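PDB 4NNZ: probable zinc protease from Pseudomonas aeruginosa, which probably serves as one subunit of a heterodimeric zinc-dependent protease of the M16 family, which would hydrolyse peptide bonds. Local coordinates for residues 32-37 against 88-93; 154-159 against 225-230; 247-252 against 413-418; 264-269 against 392-397. All blocks are in the same frame, centred on the assembly; numbering follows the deposited sequence.

Contact 1: residues 32-37 against 88-93; sequences QLWYRI and YTAYYQ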
loop_
_atom_site.group_PDB
_atom_site.type_symbol
_atom_site.label_atom_id
_atom_site.label_comp_id
_atom_site.label_asym_id
_atom_site.label_seq_id
_atom_site.Cartn_x
_atom_site.Cartn_y
_atom_site.Cartn_z
ATOM N N GLN A 32 28.911 1.150 -13.527
ATOM C CA GLN A 32 27.647 1.473 -12.893
ATOM C C GLN A 32 27.461 0.770 -11.588
ATOM O O GLN A 32 27.831 -0.366 -11.495
ATOM C CB GLN A 32 26.509 1.068 -13.769
ATOM C CG GLN A 32 26.774 1.139 -15.224
ATOM C CD GLN A 32 25.498 1.162 -15.987
ATOM O OE1 GLN A 32 24.516 0.641 -15.547
ATOM N NE2 GLN A 32 25.510 1.784 -17.123
ATOM N N LEU A 33 26.861 1.398 -10.577
ATOM C CA LEU A 33 26.635 0.510 -9.438
ATOM C C LEU A 33 25.167 0.296 -9.120
ATOM O O LEU A 33 24.499 1.244 -8.906
ATOM C CB LEU A 33 27.374 1.005 -8.226
ATOM C CG LEU A 33 27.377 0.150 -6.977
ATOM C CD1 LEU A 33 27.358 -1.312 -7.307
ATOM C CD2 LEU A 33 28.590 0.439 -6.155
ATOM N N TRP A 34 24.661 -0.936 -9.075
ATOM C CA TRP A 34 23.234 -1.129 -8.912
ATOM C C TRP A 34 22.909 -1.752 -7.588
ATOM O O TRP A 34 23.337 -2.823 -7.297
ATOM C CB TRP A 34 22.721 -2.051 -9.997
ATOM C CG TRP A 34 22.792 -1.486 -11.333
ATOM C CD1 TRP A 34 23.893 -1.228 -12.024
ATOM C CD2 TRP A 34 21.707 -1.085 -12.146
ATOM N NE1 TRP A 34 23.590 -0.697 -13.205
ATOM C CE2 TRP A 34 22.241 -0.591 -13.308
ATOM C CE3 TRP A 34 20.334 -1.088 -11.994
ATOM C CZ2 TRP A 34 21.467 -0.117 -14.315
ATOM C CZ3 TRP A 34 19.577 -0.619 -12.975
ATOM C CH2 TRP A 34 20.131 -0.131 -14.125
ATOM N N TYR A 35 22.113 -1.071 -6.793
ATOM C CA TYR A 35 21.721 -1.553 -5.500
ATOM C C TYR A 35 20.303 -2.024 -5.588
ATOM O O TYR A 35 19.505 -1.394 -6.191
ATOM C CB TYR A 35 21.765 -0.443 -4.492
ATOM C CG TYR A 35 23.118 0.007 -4.046
ATOM C CD1 TYR A 35 23.816 -0.665 -3.074
ATOM C CD2 TYR A 35 23.676 1.141 -4.564
ATOM C CE1 TYR A 35 25.042 -0.230 -2.660
ATOM C CE2 TYR A 35 24.896 1.582 -4.152
ATOM C CZ TYR A 35 25.573 0.893 -3.199
ATOM O OH TYR A 35 26.781 1.364 -2.822
ATOM N N ARG A 36 19.983 -3.146 -4.983
ATOM C CA ARG A 36 18.636 -3.638 -5.022
ATOM C C ARG A 36 17.771 -3.071 -3.925
ATOM O O ARG A 36 17.355 -3.754 -3.036
ATOM C CB ARG A 36 18.650 -5.137 -4.957
ATOM C CG ARG A 36 19.368 -5.784 -6.089
ATOM C CD ARG A 36 19.517 -7.250 -5.828
ATOM N NE ARG A 36 20.899 -7.647 -5.902
ATOM C CZ ARG A 36 21.534 -8.286 -4.945
ATOM N NH1 ARG A 36 20.920 -8.601 -3.832
ATOM N NH2 ARG A 36 22.782 -8.607 -5.103
ATOM N N ILE A 37 17.515 -1.796 -3.994
ATOM C CA ILE A 37 16.608 -1.207 -3.090
ATOM C C ILE A 37 15.795 -0.217 -3.896
ATOM O O ILE A 37 16.255 0.297 -4.864
ATOM C CB ILE A 37 17.350 -0.626 -1.886
ATOM C CG1 ILE A 37 16.373 -0.063 -0.883
ATOM C CG2 ILE A 37 18.378 0.367 -2.323
ATOM C CD1 ILE A 37 15.349 -1.049 -0.443
ATOM N N TYR A 88 15.063 -0.506 -8.052
ATOM C CA TYR A 88 16.479 -0.322 -7.928
ATOM C C TYR A 88 16.958 1.102 -7.823
ATOM O O TYR A 88 16.261 2.030 -8.092
ATOM C CB TYR A 88 17.197 -1.040 -9.052
ATOM C CG TYR A 88 16.726 -0.634 -10.378
ATOM C CD1 TYR A 88 17.174 0.500 -10.955
ATOM C CD2 TYR A 88 15.791 -1.357 -11.029
ATOM C CE1 TYR A 88 16.715 0.888 -12.173
ATOM C CE2 TYR A 88 15.336 -0.987 -12.252
ATOM C CZ TYR A 88 15.809 0.133 -12.816
ATOM O OH TYR A 88 15.350 0.517 -14.011
ATOM N N THR A 89 18.187 1.235 -7.383
ATOM C CA THR A 89 18.905 2.472 -7.389
ATOM C C THR A 89 20.229 2.288 -8.047
ATOM O O THR A 89 20.979 1.471 -7.638
ATOM C CB THR A 89 19.194 2.872 -5.985
ATOM O OG1 THR A 89 17.977 2.815 -5.270
ATOM C CG2 THR A 89 19.757 4.245 -5.929
ATOM N N ALA A 90 20.520 3.064 -9.063
ATOM C CA ALA A 90 21.750 2.889 -9.790
ATOM C C ALA A 90 22.614 4.115 -9.921
ATOM O O ALA A 90 22.150 5.147 -10.244
ATOM C CB ALA A 90 21.458 2.313 -11.146
ATOM N N TYR A 91 23.903 3.965 -9.704
ATOM C CA TYR A 91 24.824 5.044 -9.916
ATOM C C TYR A 91 25.783 4.646 -11.003
ATOM O O TYR A 91 26.346 3.602 -10.952
ATOM C CB TYR A 91 25.588 5.357 -8.655
ATOM C CG TYR A 91 24.772 5.641 -7.438
ATOM C CD1 TYR A 91 24.171 4.638 -6.746
ATOM C CD2 TYR A 91 24.642 6.906 -6.962
ATOM C CE1 TYR A 91 23.445 4.892 -5.626
ATOM C CE2 TYR A 91 23.916 7.168 -5.840
ATOM C CZ TYR A 91 23.324 6.151 -5.182
ATOM O OH TYR A 91 22.604 6.401 -4.071
ATOM N N TYR A 92 25.955 5.487 -11.999
ATOM C CA TYR A 92 26.840 5.168 -13.080
ATOM C C TYR A 92 27.656 6.338 -13.514
ATOM O O TYR A 92 27.232 7.451 -13.430
ATOM C CB TYR A 92 26.054 4.688 -14.271
ATOM C CG TYR A 92 25.095 5.708 -14.770
ATOM C CD1 TYR A 92 23.829 5.771 -14.273
ATOM C CD2 TYR A 92 25.459 6.611 -15.728
ATOM C CE1 TYR A 92 22.936 6.702 -14.726
ATOM C CE2 TYR A 92 24.576 7.550 -16.192
ATOM C CZ TYR A 92 23.314 7.594 -15.690
ATOM O OH TYR A 92 22.410 8.530 -16.134
ATOM N N GLN A 93 28.831 6.050 -14.024
ATOM C CA GLN A 93 29.702 7.048 -14.537
ATOM C C GLN A 93 30.252 6.535 -15.835
ATOM O O GLN A 93 30.285 5.374 -16.052
ATOM C CB GLN A 93 30.819 7.318 -13.545
ATOM C CG GLN A 93 31.468 6.070 -13.000
ATOM C CD GLN A 93 31.766 6.138 -11.519
ATOM O OE1 GLN A 93 31.563 5.170 -10.798
ATOM N NE2 GLN A 93 32.258 7.268 -11.066
#

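Contact 2: residues 154-159 against 225-230; sequences PASGYH and PLELAE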
loop_
_atom_site.group_PDB
_atom_site.type_symbol
_atom_site.label_atom_id
_atom_site.label_comp_id
_atom_site.label_asym_id
_atom_site.label_seq_id
_atom_site.Cartn_x
_atom_site.Cartn_y
_atom_site.Cartn_z
ATOM N N PRO A 154 -3.092 -2.884 -5.697
ATOM C CA PRO A 154 -3.605 -2.910 -4.343
ATOM C C PRO A 154 -2.713 -3.594 -3.339
ATOM O O PRO A 154 -2.618 -3.113 -2.249
ATOM C CB PRO A 154 -4.861 -3.740 -4.480
ATOM C CG PRO A 154 -5.285 -3.559 -5.846
ATOM C CD PRO A 154 -4.068 -3.429 -6.642
ATOM N N ALA A 155 -2.120 -4.714 -3.678
ATOM C CA ALA A 155 -1.368 -5.453 -2.710
ATOM C C ALA A 155 0.128 -5.311 -2.752
ATOM O O ALA A 155 0.781 -5.557 -1.770
ATOM C CB ALA A 155 -1.739 -6.908 -2.790
ATOM N N SER A 156 0.688 -4.972 -3.891
ATOM C CA SER A 156 2.132 -4.887 -4.009
ATOM C C SER A 156 2.770 -3.558 -3.696
ATOM O O SER A 156 2.139 -2.574 -3.598
ATOM C CB SER A 156 2.602 -5.395 -5.361
ATOM O OG SER A 156 2.389 -4.473 -6.380
ATOM N N GLY A 157 4.069 -3.569 -3.590
ATOM C CA GLY A 157 4.822 -2.391 -3.275
ATOM C C GLY A 157 4.806 -1.417 -4.409
ATOM O O GLY A 157 5.182 -0.297 -4.271
ATOM N N TYR A 158 4.341 -1.867 -5.541
ATOM C CA TYR A 158 4.335 -1.049 -6.704
ATOM C C TYR A 158 3.446 0.115 -6.611
ATOM O O TYR A 158 3.587 1.004 -7.370
ATOM C CB TYR A 158 4.071 -1.845 -7.947
ATOM C CG TYR A 158 5.237 -2.656 -8.370
ATOM C CD1 TYR A 158 6.514 -2.256 -8.086
ATOM C CD2 TYR A 158 5.065 -3.830 -9.035
ATOM C CE1 TYR A 158 7.568 -3.001 -8.460
ATOM C CE2 TYR A 158 6.128 -4.580 -9.406
ATOM C CZ TYR A 158 7.369 -4.147 -9.111
ATOM O OH TYR A 158 8.435 -4.851 -9.473
ATOM N N HIS A 159 2.508 0.095 -5.700
ATOM C CA HIS A 159 1.633 1.225 -5.571
ATOM C C HIS A 159 2.293 2.440 -5.032
ATOM O O HIS A 159 1.788 3.514 -5.219
ATOM C CB HIS A 159 0.321 0.932 -4.877
ATOM C CG HIS A 159 0.449 0.272 -3.550
ATOM N ND1 HIS A 159 1.188 0.795 -2.523
ATOM C CD2 HIS A 159 -0.125 -0.849 -3.065
ATOM C CE1 HIS A 159 1.095 0.006 -1.475
ATOM N NE2 HIS A 159 0.295 -0.994 -1.774
ATOM N N PRO A 225 7.316 -8.151 -5.454
ATOM C CA PRO A 225 6.035 -7.489 -5.328
ATOM C C PRO A 225 4.983 -8.119 -6.200
ATOM O O PRO A 225 4.749 -7.690 -7.289
ATOM C CB PRO A 225 6.324 -6.080 -5.799
ATOM C CG PRO A 225 7.772 -5.964 -5.868
ATOM C CD PRO A 225 8.273 -7.309 -6.160
ATOM N N LEU A 226 4.394 -9.175 -5.690
ATOM C CA LEU A 226 3.276 -9.843 -6.290
ATOM C C LEU A 226 1.991 -9.156 -6.001
ATOM O O LEU A 226 1.796 -8.597 -4.968
ATOM C CB LEU A 226 3.168 -11.248 -5.755
ATOM C CG LEU A 226 4.474 -11.977 -5.715
ATOM C CD1 LEU A 226 4.185 -13.367 -5.256
ATOM C CD2 LEU A 226 5.066 -11.991 -7.092
ATOM N N GLU A 227 1.075 -9.293 -6.914
ATOM C CA GLU A 227 -0.153 -8.591 -6.872
ATOM C C GLU A 227 -1.223 -9.635 -7.039
ATOM O O GLU A 227 -0.925 -10.740 -7.377
ATOM C CB GLU A 227 -0.177 -7.582 -8.001
ATOM C CG GLU A 227 -1.399 -6.731 -8.010
ATOM C CD GLU A 227 -1.567 -6.021 -6.703
ATOM O OE1 GLU A 227 -0.618 -5.368 -6.283
ATOM O OE2 GLU A 227 -2.629 -6.134 -6.095
ATOM N N LEU A 228 -2.464 -9.293 -6.772
ATOM C CA LEU A 228 -3.550 -10.191 -7.026
ATOM C C LEU A 228 -3.627 -10.365 -8.499
ATOM O O LEU A 228 -3.366 -9.459 -9.234
ATOM C CB LEU A 228 -4.845 -9.594 -6.541
ATOM C CG LEU A 228 -5.196 -9.607 -5.067
ATOM C CD1 LEU A 228 -4.072 -9.058 -4.234
ATOM C CD2 LEU A 228 -6.413 -8.768 -4.853
ATOM N N ALA A 229 -3.942 -11.559 -8.937
ATOM C CA ALA A 229 -4.208 -11.804 -10.327
ATOM C C ALA A 229 -5.453 -11.121 -10.850
ATOM O O ALA A 229 -5.442 -10.586 -11.911
ATOM C CB ALA A 229 -4.276 -13.283 -10.578
ATOM N N GLU A 230 -6.534 -11.159 -10.105
ATOM C CA GLU A 230 -7.761 -10.534 -10.529
ATOM C C GLU A 230 -8.296 -9.626 -9.459
ATOM O O GLU A 230 -9.151 -10.004 -8.721
ATOM C CB GLU A 230 -8.788 -11.573 -10.892
ATOM C CG GLU A 230 -8.561 -12.194 -12.243
ATOM C CD GLU A 230 -9.546 -13.290 -12.578
ATOM O OE1 GLU A 230 -9.216 -14.449 -12.364
ATOM O OE2 GLU A 230 -10.631 -13.012 -13.083
#

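Contact 3: residues 247-252 against 413-418; sequences LIMGFN and SRLTLA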
loop_
_atom_site.group_PDB
_atom_site.type_symbol
_atom_site.label_atom_id
_atom_site.label_comp_id
_atom_site.label_asym_id
_atom_site.label_seq_id
_atom_site.Cartn_x
_atom_site.Cartn_y
_atom_site.Cartn_z
ATOM N N LEU A 247 -7.497 8.947 -21.448
ATOM C CA LEU A 247 -7.866 7.685 -20.898
ATOM C C LEU A 247 -6.660 6.867 -20.607
ATOM O O LEU A 247 -5.780 6.791 -21.398
ATOM C CB LEU A 247 -8.738 6.936 -21.882
ATOM C CG LEU A 247 -9.483 5.742 -21.324
ATOM C CD1 LEU A 247 -10.497 6.175 -20.312
ATOM C CD2 LEU A 247 -10.159 5.010 -22.433
ATOM N N ILE A 248 -6.631 6.253 -19.446
ATOM C CA ILE A 248 -5.585 5.341 -19.109
ATOM C C ILE A 248 -6.206 4.019 -18.761
ATOM O O ILE A 248 -7.049 3.962 -17.953
ATOM C CB ILE A 248 -4.822 5.854 -17.895
ATOM C CG1 ILE A 248 -4.575 7.340 -18.020
ATOM C CG2 ILE A 248 -3.536 5.088 -17.696
ATOM C CD1 ILE A 248 -3.543 7.874 -17.074
ATOM N N MET A 249 -5.778 2.952 -19.399
ATOM C CA MET A 249 -6.199 1.617 -19.026
ATOM C C MET A 249 -5.025 0.737 -18.683
ATOM O O MET A 249 -4.093 0.656 -19.416
ATOM C CB MET A 249 -6.970 0.983 -20.152
ATOM C CG MET A 249 -8.295 1.639 -20.413
ATOM S SD MET A 249 -9.053 1.074 -21.911
ATOM C CE MET A 249 -9.563 -0.559 -21.480
ATOM N N GLY A 250 -5.076 0.070 -17.555
ATOM C CA GLY A 250 -4.014 -0.823 -17.160
ATOM C C GLY A 250 -4.489 -2.208 -16.830
ATOM O O GLY A 250 -5.464 -2.347 -16.204
ATOM N N PHE A 251 -3.780 -3.225 -17.259
ATOM C CA PHE A 251 -4.128 -4.585 -16.916
ATOM C C PHE A 251 -3.085 -5.274 -16.065
ATOM O O PHE A 251 -1.956 -5.286 -16.406
ATOM C CB PHE A 251 -4.360 -5.373 -18.176
ATOM C CG PHE A 251 -5.619 -5.021 -18.874
ATOM C CD1 PHE A 251 -6.789 -5.540 -18.474
ATOM C CD2 PHE A 251 -5.618 -4.160 -19.926
ATOM C CE1 PHE A 251 -7.943 -5.232 -19.107
ATOM C CE2 PHE A 251 -6.772 -3.832 -20.558
ATOM C CZ PHE A 251 -7.941 -4.375 -20.142
ATOM N N ASN A 252 -3.485 -5.836 -14.943
ATOM C CA ASN A 252 -2.544 -6.513 -14.078
ATOM C C ASN A 252 -2.064 -7.784 -14.694
ATOM O O ASN A 252 -2.838 -8.607 -15.106
ATOM C CB ASN A 252 -3.152 -6.845 -12.729
ATOM C CG ASN A 252 -3.441 -5.643 -11.899
ATOM O OD1 ASN A 252 -4.511 -5.120 -11.940
ATOM N ND2 ASN A 252 -2.493 -5.229 -11.124
ATOM N N SER A 413 -11.707 -7.913 -15.017
ATOM C CA SER A 413 -11.285 -8.209 -13.673
ATOM C C SER A 413 -9.882 -7.778 -13.401
ATOM O O SER A 413 -9.486 -7.739 -12.296
ATOM C CB SER A 413 -11.456 -9.672 -13.344
ATOM O OG SER A 413 -10.814 -10.477 -14.270
ATOM N N ARG A 414 -9.131 -7.491 -14.432
ATOM C CA ARG A 414 -7.756 -7.131 -14.271
ATOM C C ARG A 414 -7.504 -5.684 -14.573
ATOM O O ARG A 414 -6.407 -5.264 -14.598
ATOM C CB ARG A 414 -6.903 -7.995 -15.165
ATOM C CG ARG A 414 -6.905 -9.437 -14.783
ATOM C CD ARG A 414 -6.455 -10.310 -15.911
ATOM N NE ARG A 414 -6.061 -11.603 -15.424
ATOM C CZ ARG A 414 -6.872 -12.630 -15.278
ATOM N NH1 ARG A 414 -8.118 -12.527 -15.600
ATOM N NH2 ARG A 414 -6.421 -13.762 -14.827
ATOM N N LEU A 415 -8.557 -4.943 -14.791
ATOM C CA LEU A 415 -8.481 -3.615 -15.298
ATOM C C LEU A 415 -8.587 -2.510 -14.271
ATOM O O LEU A 415 -9.447 -2.533 -13.446
ATOM C CB LEU A 415 -9.579 -3.427 -16.319
ATOM C CG LEU A 415 -9.855 -2.021 -16.787
ATOM C CD1 LEU A 415 -8.768 -1.585 -17.727
ATOM C CD2 LEU A 415 -11.178 -1.962 -17.474
ATOM N N THR A 416 -7.679 -1.551 -14.351
ATOM C CA THR A 416 -7.802 -0.255 -13.740
ATOM C C THR A 416 -7.891 0.742 -14.865
ATOM O O THR A 416 -7.038 0.822 -15.682
ATOM C CB THR A 416 -6.575 0.114 -12.922
ATOM O OG1 THR A 416 -6.170 -0.979 -12.136
ATOM C CG2 THR A 416 -6.865 1.214 -12.026
ATOM N N LEU A 417 -8.962 1.490 -14.894
ATOM C CA LEU A 417 -9.177 2.483 -15.902
ATOM C C LEU A 417 -9.364 3.836 -15.265
ATOM O O LEU A 417 -10.102 3.966 -14.348
ATOM C CB LEU A 417 -10.399 2.127 -16.722
ATOM C CG LEU A 417 -10.905 3.172 -17.682
ATOM C CD1 LEU A 417 -11.609 2.538 -18.832
ATOM C CD2 LEU A 417 -11.799 4.154 -16.994
ATOM N N ALA A 418 -8.679 4.846 -15.761
ATOM C CA ALA A 418 -8.836 6.178 -15.232
ATOM C C ALA A 418 -9.145 7.242 -16.258
ATOM O O ALA A 418 -8.507 7.302 -17.241
ATOM C CB ALA A 418 -7.613 6.562 -14.461
HETATM O O HOH W 1 -5.073 -2.785 -13.413
HETATM O O HOH W 2 -3.530 -10.985 -14.165
#

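Contact 4: residues 264-269 against 392-397; sequences EVNALR and EALKAV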
loop_
_atom_site.group_PDB
_atom_site.type_symbol
_atom_site.label_atom_id
_atom_site.label_comp_id
_atom_site.label_asym_id
_atom_site.label_seq_id
_atom_site.Cartn_x
_atom_site.Cartn_y
_atom_site.Cartn_z
ATOM N N GLU A 264 4.126 -16.414 -22.150
ATOM C CA GLU A 264 3.019 -15.497 -22.084
ATOM C C GLU A 264 3.494 -14.061 -21.942
ATOM O O GLU A 264 2.902 -13.165 -22.486
ATOM C CB GLU A 264 2.018 -15.917 -21.017
ATOM C CG GLU A 264 2.248 -15.291 -19.666
ATOM C CD GLU A 264 1.692 -16.102 -18.536
ATOM O OE1 GLU A 264 0.607 -16.667 -18.684
ATOM O OE2 GLU A 264 2.342 -16.175 -17.492
ATOM N N VAL A 265 4.566 -13.845 -21.200
ATOM C CA VAL A 265 5.112 -12.528 -21.058
ATOM C C VAL A 265 5.590 -12.025 -22.387
ATOM O O VAL A 265 5.340 -10.913 -22.745
ATOM C CB VAL A 265 6.302 -12.528 -20.097
ATOM C CG1 VAL A 265 6.964 -11.178 -20.047
ATOM C CG2 VAL A 265 5.865 -12.906 -18.712
ATOM N N ASN A 266 6.326 -12.841 -23.088
ATOM C CA ASN A 266 6.868 -12.433 -24.339
ATOM C C ASN A 266 5.777 -12.176 -25.336
ATOM O O ASN A 266 5.913 -11.359 -26.206
ATOM C CB ASN A 266 7.910 -13.409 -24.815
ATOM C CG ASN A 266 9.143 -13.369 -23.975
ATOM O OD1 ASN A 266 9.395 -12.413 -23.295
ATOM N ND2 ASN A 266 9.901 -14.408 -24.013
ATOM N N ALA A 267 4.693 -12.904 -25.182
ATOM C CA ALA A 267 3.499 -12.688 -25.945
ATOM C C ALA A 267 2.883 -11.342 -25.645
ATOM O O ALA A 267 2.372 -10.698 -26.504
ATOM C CB ALA A 267 2.521 -13.790 -25.692
ATOM N N LEU A 268 2.924 -10.936 -24.408
ATOM C CA LEU A 268 2.490 -9.614 -24.044
ATOM C C LEU A 268 3.325 -8.477 -24.619
ATOM O O LEU A 268 2.809 -7.458 -24.974
ATOM C CB LEU A 268 2.351 -9.506 -22.537
ATOM C CG LEU A 268 1.138 -10.206 -22.001
ATOM C CD1 LEU A 268 1.182 -10.242 -20.507
ATOM C CD2 LEU A 268 -0.128 -9.550 -22.473
ATOM N N ARG A 269 4.623 -8.657 -24.682
ATOM C CA ARG A 269 5.489 -7.667 -25.255
ATOM C C ARG A 269 5.178 -7.479 -26.709
ATOM O O ARG A 269 5.094 -6.384 -27.186
ATOM C CB ARG A 269 6.923 -8.102 -25.080
ATOM C CG ARG A 269 7.172 -8.639 -23.702
ATOM C CD ARG A 269 8.574 -9.130 -23.512
ATOM N NE ARG A 269 9.562 -8.262 -24.103
ATOM C CZ ARG A 269 10.816 -8.604 -24.302
ATOM N NH1 ARG A 269 11.228 -9.785 -23.965
ATOM N NH2 ARG A 269 11.655 -7.766 -24.833
ATOM N N GLU A 392 15.828 -15.052 -29.036
ATOM C CA GLU A 392 15.341 -16.354 -29.344
ATOM C C GLU A 392 13.979 -16.488 -28.750
ATOM O O GLU A 392 13.094 -17.076 -29.322
ATOM C CB GLU A 392 16.277 -17.401 -28.794
ATOM C CG GLU A 392 15.785 -18.806 -29.005
ATOM C CD GLU A 392 15.187 -19.014 -30.369
ATOM O OE1 GLU A 392 15.858 -18.690 -31.354
ATOM O OE2 GLU A 392 14.051 -19.507 -30.449
ATOM N N ALA A 393 13.824 -15.927 -27.574
ATOM C CA ALA A 393 12.578 -15.982 -26.856
ATOM C C ALA A 393 11.473 -15.274 -27.576
ATOM O O ALA A 393 10.357 -15.691 -27.541
ATOM C CB ALA A 393 12.764 -15.400 -25.483
ATOM N N LEU A 394 11.785 -14.155 -28.174
ATOM C CA LEU A 394 10.801 -13.397 -28.894
ATOM C C LEU A 394 10.345 -14.189 -30.088
ATOM O O LEU A 394 9.218 -14.118 -30.512
ATOM C CB LEU A 394 11.349 -12.048 -29.297
ATOM C CG LEU A 394 11.300 -10.989 -28.225
ATOM C CD1 LEU A 394 11.604 -9.638 -28.799
ATOM C CD2 LEU A 394 9.959 -10.963 -27.544
ATOM N N LYS A 395 11.286 -14.920 -30.638
ATOM C CA LYS A 395 11.069 -15.730 -31.805
ATOM C C LYS A 395 10.078 -16.826 -31.549
ATOM O O LYS A 395 9.321 -17.169 -32.410
ATOM C CB LYS A 395 12.370 -16.336 -32.235
ATOM C CG LYS A 395 12.653 -16.187 -33.699
ATOM C CD LYS A 395 14.039 -16.701 -34.035
ATOM C CE LYS A 395 14.010 -18.118 -34.565
ATOM N NZ LYS A 395 14.421 -18.216 -35.989
ATOM N N ALA A 396 10.096 -17.381 -30.353
ATOM C CA ALA A 396 9.218 -18.478 -29.997
ATOM C C ALA A 396 7.739 -18.144 -29.972
ATOM O O ALA A 396 6.925 -19.020 -30.081
ATOM C CB ALA A 396 9.652 -19.120 -28.703
ATOM N N VAL A 397 7.404 -16.884 -29.833
ATOM C CA VAL A 397 6.026 -16.515 -29.740
ATOM C C VAL A 397 5.311 -16.836 -31.015
ATOM O O VAL A 397 5.762 -16.507 -32.072
ATOM C CB VAL A 397 5.898 -15.029 -29.441
ATOM C CG1 VAL A 397 4.451 -14.632 -29.362
ATOM C CG2 VAL A 397 6.585 -14.721 -28.143
#

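Contact 1: residues 32-37 against 88-93
W34 and Y88 lie side by side and point the same way, their rings meeting obliquely with 51° between the planes of the W34 six-membered ring and the Y88 ring. The touching atom is W34 CZ3, which stands over one face of the Y88 ring toward its rim, 3.3 Å from Y88 CD1. The indole itself is faced by A90: its CB sits 3.6 Å from the centroid of the W34 six-membered ring and 12° off the normal, a CH-pi contact. W34 CG is anti to the carbonyl carbon (chi1 -67°), and from there the indole extends over A90 CB. On the same strand, W34 NE1 donates 2.9 Å to Q32 OE1, in the ring plane and onto an in-plane lone pair of the amide, while Q32 CB meets Y92 CB at 3.7 Å. Helix 367-379 packs against this face of the six-stranded sheet of the M16 fold. On the other face Y35 CE2 passes 3.9 Å from Y91 CE1; Y185 stacks on Y35 and its hydroxyl bonds that of Y91. The strands run antiparallel, with L33-Y91 and Y35-T89 as hydrogen-bonded pairs; Y35 N reaches T89 O at 2.9 Å. On the W34 face, then, the buried indole N-H is satisfied by the Q32 amide within strand 32-35, while the side chains reach Y88, A90 and Y92 through carbon contacts.

Contact 2: residues 154-159 against 225-230
P225 and E227 bring the linker between the two alpha/beta domains of the M16 fold against the loop after helix 140-152, where P154 to S156 lead into the 3-10 turn 157-159. E227 carries the polar half. Its CG is anti to the backbone N and the chain then bends at chi2 (56°), which turns CD toward the loop. The carboxylate receives two successive backbone N-H groups: A155 N donates to OE2 of E227 at 2.8 Å on the syn lone pair, and S156 N to OE1 of E227 at 2.8 Å, also from the syn side but 27° out of the carboxylate plane. S156 OG adds a third bond to the same OE1 at 3.1 Å, arriving nearly in line with the C-O bond. Two donors of one serine therefore grip one oxygen, and these groups would be expected to stabilise the negative charge. P225 carries the apolar half. Its CB lies over one face of the Y158 ring, toward the rim and 13° off the normal, in a CH-pi contact, and it also meets S156 CB at 3.8 Å. The Y158 hydroxyl bonds D87, and the backbone N of E227 bonds D308. The second subunit, another copy of this protein, packs on P154, A155, L226 and L228. Beside the carboxylate, the methyl CD1 of L228 closes to 3.5 Å from A155 CB.

Contact 3: residues 247-252 against 413-418
G250 O is gripped by T416 N across the strands at 3.0 Å, and water 1 lies 2.9 Å from the same G250 O. That water also sits 2.8 Å from N252 OD1 and close to T416 OG1, so it bridges the strands there, though which bonds it donates is not settled. Strands 246-253 and 415-422 are antiparallel neighbours in the five-stranded sheet of the second alpha/beta domain of the M16 fold. In their ladder G250 N donates 2.8 Å to T416 O, and I248 pairs with A418 likewise. On the opposite face L415 CG, anti to the backbone N (chi1 168°), carries CD1 over the F251 ring toward its rim, 4.1 Å from the centroid and 23° off the normal, a CH-pi contact. Beside this pair M249 CG meets L417 CD1 at 3.8 Å. Helix 325-341 covers L247, M249 and L417; helix 140-152 covers I248 and T416. Water 2 joins R414 NE to N252 O, while R414 NH1 bonds T411. The face of M249, F251, L415 and L417 thus closes by hydrocarbon packing; the other is mixed, apolar at I248 and A418 but dependent near T416 and N252 on water, R234 and the A152 carbonyl.

Contact 4: residues 264-269 against 392-397
The R269 guanidinium has L394 CD2 over one face, 4.0 Å from R269 NH1 and offset toward the rim, the two side chains crossing at about a right angle. At its edge, close to its plane, lies OD1 of N266 on the same helix, to which R269 NH1 donates at 3.3 Å; seen from the amide, the donor stands above the carbonyl plane by 50°. NH1 has a second partner in D390, a salt bridge that would compensate the arginine charge and, because D390 lies just ahead of residues 392-397 on helix 386-396, also joins the two helices. N266 fills the middle of the contact: its ND2 touches A393 CB at 3.4 Å, and its CB meets V397 CG2 at 3.8 Å. The other methyl of V397, CG1, lies 4.2 Å from A267 CB. Between the two segments themselves the contact is thus packing around one amide. The helix axes are 9.1 Å apart at a crossing angle of -85°, nearly perpendicular, which confines the touching surface to about one turn of each. Around it, helix 346-364 brings M356 to both R269 and L394, L270 of helix 262-276 meets L394 and V397, and Y301 of strand 294-301 packs on R269.

Contact 1 belongs to the first, six-stranded sheet and contact 3 to the second, five-stranded one; their centres are about 31 Å apart on opposite sides of the chain's centre, as in the two-domain M16 fold. Contact 2, on the linker, comes between them in sequence and touches contact 3 (centres about 14 Å apart): E230 OE2 meets S413 OG at 2.8 Å and, more weakly, R414. Contacts 1, 2 and 3 follow in series, whereas in sequence contact 4 falls between the two strands of contact 3, its helix 262-276 following strand 246-253 directly. Contact 4 lies about 22 Å from contact 3, centre to centre. The linker is thus fastened to both halves, and its contact alone meets the second subunit.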